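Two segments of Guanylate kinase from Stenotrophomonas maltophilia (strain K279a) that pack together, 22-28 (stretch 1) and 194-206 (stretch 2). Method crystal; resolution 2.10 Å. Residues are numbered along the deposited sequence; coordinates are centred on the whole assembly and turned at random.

Stretch 1, residues 22-28: GTLYIVA
Stretch 2 (194-206) ELCAIFTASRLRR

Strand 24-28 of guanylate kinase lies against helix 194-203, which begins earlier in the chain; their axes approach to 11.1 Å and run nearly antiparallel, with 157° between N-to-C directions. The register pairs every second residue of stretch 1 with residues running backward through stretch 2: CA of T23 is 8.5 Å from CA of R203, CA of Y25 is 8.3 Å from CA of F199, and CA of V27 is 9.2 Å from CA of L195. The strand is extended, with phi/psi from -101/126 at L24 to -116/153 at A28, while the helix is near -65/-42 through T200, loosening to -74/-15 at R203, and is held by i to i+4 bonds such as F199 N to L195 O (3.0 Å) and A201 N to A197 O (2.8 Å). Together the stretches bury 295 Å².

G22 (-71/157) leads in from a loop without touching stretch 2. T23 (-90/140, chi1 m) points its CB toward stretch 2, and its CG2 lies 4.0 Å from R205 NH2, at the edge of the guanidinium and near its plane. That arginine (phi/psi -61/149; chi m, t, m, t) curls back so that its NE donates to S202 O at 3.0 Å, with an N-H...O angle of 159°, a nearly straight bond that sits beside the T23 contact. L24 (chi t, p) is out of reach.

Y25 (-115/140; chi1 m, chi2 -86°) is the centre of the contact, covered over 95 Å². Its CB points toward the helix, and its OH donates a short hydrogen bond to S202 OG at 2.6 Å, with the serine oxygen near the plane of the phenol ring. S202 (chi1 p, 80°) in turn donates from OG to F199 O at 2.9 Å, so the buried hydroxyls form a relay from strand to helix backbone. Beside this polar link, Y25 CD1 meets F199 CE1 at 3.5 Å; the rings sit obliquely, centroids 4.6 Å apart and planes at 55°. F199 (chi1 m, chi2 -12°) leaves the helix sideways, but its ring end swings nearer the strand. The tyrosine OH also lies 4.3 Å from R203 CG, on an extended arginine (chi1 m, chi2 and chi3 t, chi4 99°).

I26 (-123/129; chi m, t) points away, in keeping with strand alternation. V27 (-121/116, chi1 t) returns toward the helix and makes purely apolar contacts: its CG2 is 4.2 Å from L195 CD1 and also 4.2 Å from F199 CZ, approaching the phenyl ring at its edge. L195 (chi t, p) points its CB toward the strand to meet it. A28 closes the strand out of reach.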

# COMPACT_ATOMS: atom_id res chain seq x y z
N GLY A 22 18.00 0.02 -1.14
CA GLY A 22 16.90 -0.91 -1.22
C GLY A 22 15.87 -0.70 -0.13
O GLY A 22 16.15 -0.13 0.92
N THR A 23 14.65 -1.15 -0.40
CA THR A 23 13.58 -1.11 0.59
C THR A 23 13.56 -2.40 1.42
O THR A 23 13.74 -3.50 0.90
CB THR A 23 12.22 -0.89 -0.07
OG1 THR A 23 12.30 0.26 -0.91
CG2 THR A 23 11.13 -0.68 0.98
N LEU A 24 13.31 -2.23 2.71
CA LEU A 24 13.25 -3.32 3.67
C LEU A 24 11.79 -3.65 3.96
O LEU A 24 11.00 -2.76 4.28
CB LEU A 24 13.98 -2.95 4.95
CG LEU A 24 14.25 -4.06 5.97
CD1 LEU A 24 14.95 -5.26 5.30
CD2 LEU A 24 15.11 -3.51 7.10
N TYR A 25 11.45 -4.92 3.79
CA TYR A 25 10.10 -5.44 4.00
C TYR A 25 10.11 -6.41 5.16
O TYR A 25 11.06 -7.17 5.33
CB TYR A 25 9.59 -6.15 2.75
CG TYR A 25 9.48 -5.25 1.55
CD1 TYR A 25 8.34 -4.48 1.34
CD2 TYR A 25 10.54 -5.10 0.67
CE1 TYR A 25 8.23 -3.65 0.25
CE2 TYR A 25 10.44 -4.25 -0.42
CZ TYR A 25 9.29 -3.53 -0.63
OH TYR A 25 9.18 -2.67 -1.70
N ILE A 26 9.07 -6.35 6.00
CA ILE A 26 8.87 -7.34 7.05
C ILE A 26 7.50 -7.98 6.85
O ILE A 26 6.50 -7.26 6.72
CB ILE A 26 8.96 -6.74 8.46
CG1 ILE A 26 10.32 -6.09 8.69
CG2 ILE A 26 8.74 -7.83 9.52
CD1 ILE A 26 10.48 -5.54 10.10
N VAL A 27 7.46 -9.31 6.83
CA VAL A 27 6.21 -10.05 6.82
C VAL A 27 6.22 -10.94 8.06
O VAL A 27 7.08 -11.83 8.18
CB VAL A 27 6.02 -10.90 5.55
CG1 VAL A 27 4.70 -11.65 5.64
CG2 VAL A 27 6.09 -10.05 4.30
N ALA A 28 5.29 -10.70 8.97
CA ALA A 28 5.20 -11.46 10.20
C ALA A 28 3.89 -12.24 10.24
O ALA A 28 2.88 -11.83 9.68
CB ALA A 28 5.25 -10.56 11.41
N GLU A 194 -2.52 -10.05 -2.79
CA GLU A 194 -2.56 -8.91 -1.87
C GLU A 194 -1.16 -8.53 -1.40
O GLU A 194 -0.84 -7.34 -1.30
CB GLU A 194 -3.48 -9.25 -0.68
CG GLU A 194 -4.96 -9.44 -1.13
CD GLU A 194 -5.94 -9.64 0.02
OE1 GLU A 194 -5.53 -10.07 1.12
OE2 GLU A 194 -7.15 -9.36 -0.18
N LEU A 195 -0.32 -9.51 -1.10
CA LEU A 195 1.04 -9.17 -0.73
C LEU A 195 1.77 -8.56 -1.92
O LEU A 195 2.58 -7.64 -1.76
CB LEU A 195 1.77 -10.40 -0.18
CG LEU A 195 3.14 -10.14 0.45
CD1 LEU A 195 3.04 -9.19 1.61
CD2 LEU A 195 3.87 -11.42 0.83
N CYS A 196 1.50 -9.05 -3.13
CA CYS A 196 2.11 -8.42 -4.31
C CYS A 196 1.64 -6.97 -4.47
O CYS A 196 2.44 -6.10 -4.81
CB CYS A 196 1.80 -9.23 -5.58
SG CYS A 196 2.64 -10.83 -5.67
N ALA A 197 0.35 -6.70 -4.25
CA ALA A 197 -0.13 -5.32 -4.35
C ALA A 197 0.58 -4.42 -3.35
O ALA A 197 0.93 -3.28 -3.67
CB ALA A 197 -1.64 -5.25 -4.16
N ILE A 198 0.80 -4.91 -2.12
CA ILE A 198 1.50 -4.12 -1.11
C ILE A 198 2.92 -3.81 -1.55
O ILE A 198 3.39 -2.67 -1.43
CB ILE A 198 1.49 -4.85 0.24
CG1 ILE A 198 0.06 -4.93 0.81
CG2 ILE A 198 2.50 -4.20 1.24
CD1 ILE A 198 -0.03 -5.79 2.11
N PHE A 199 3.64 -4.81 -2.09
CA PHE A 199 5.00 -4.56 -2.55
C PHE A 199 5.03 -3.59 -3.73
O PHE A 199 5.85 -2.67 -3.77
CB PHE A 199 5.70 -5.87 -2.89
CG PHE A 199 5.97 -6.74 -1.70
CD1 PHE A 199 5.82 -6.25 -0.41
CD2 PHE A 199 6.37 -8.04 -1.86
CE1 PHE A 199 6.07 -7.05 0.70
CE2 PHE A 199 6.63 -8.85 -0.76
CZ PHE A 199 6.48 -8.37 0.52
N THR A 200 4.12 -3.78 -4.69
CA THR A 200 4.04 -2.87 -5.82
C THR A 200 3.75 -1.44 -5.35
O THR A 200 4.41 -0.49 -5.79
CB THR A 200 2.96 -3.35 -6.78
OG1 THR A 200 3.33 -4.63 -7.33
CG2 THR A 200 2.71 -2.32 -7.90
N ALA A 201 2.76 -1.28 -4.47
CA ALA A 201 2.40 0.06 -4.03
C ALA A 201 3.55 0.76 -3.33
O ALA A 201 3.71 1.98 -3.45
CB ALA A 201 1.19 0.00 -3.09
N SER A 202 4.36 0.01 -2.59
CA SER A 202 5.44 0.66 -1.86
C SER A 202 6.45 1.30 -2.81
O SER A 202 7.01 2.35 -2.47
CB SER A 202 6.12 -0.35 -0.92
OG SER A 202 7.04 -1.16 -1.63
N ARG A 203 6.66 0.73 -4.00
CA ARG A 203 7.57 1.36 -4.96
C ARG A 203 6.98 2.61 -5.61
O ARG A 203 7.73 3.35 -6.26
CB ARG A 203 7.96 0.39 -6.06
CG ARG A 203 8.53 -0.88 -5.54
CD ARG A 203 9.10 -1.72 -6.64
NE ARG A 203 9.43 -3.00 -6.05
CZ ARG A 203 8.66 -4.07 -6.13
NH1 ARG A 203 7.51 -4.01 -6.81
NH2 ARG A 203 9.04 -5.19 -5.54
N LEU A 204 5.67 2.81 -5.51
CA LEU A 204 5.02 3.98 -6.09
C LEU A 204 4.90 5.14 -5.11
O LEU A 204 4.42 6.21 -5.50
CB LEU A 204 3.62 3.59 -6.58
CG LEU A 204 3.58 2.41 -7.57
CD1 LEU A 204 2.14 1.97 -7.80
CD2 LEU A 204 4.24 2.79 -8.87
N ARG A 205 5.33 4.97 -3.86
CA ARG A 205 5.23 6.04 -2.88
C ARG A 205 6.04 7.26 -3.32
O ARG A 205 7.06 7.14 -4.00
CB ARG A 205 5.70 5.54 -1.51
CG ARG A 205 4.70 4.57 -0.84
CD ARG A 205 5.21 4.05 0.49
NE ARG A 205 6.48 3.34 0.34
CZ ARG A 205 7.21 2.89 1.37
NH1 ARG A 205 6.78 3.07 2.61
NH2 ARG A 205 8.36 2.26 1.15
N ARG A 206 5.55 8.45 -2.93
CA ARG A 206 6.10 9.70 -3.44
C ARG A 206 7.62 9.78 -3.28
O ARG A 206 8.34 10.11 -4.23
CB ARG A 206 5.44 10.89 -2.73
CG ARG A 206 6.09 12.22 -3.06
CD ARG A 206 5.61 13.30 -2.10
NE ARG A 206 5.95 13.01 -0.72
CZ ARG A 206 5.07 12.64 0.21
NH1 ARG A 206 3.78 12.53 -0.09
NH2 ARG A 206 5.47 12.39 1.45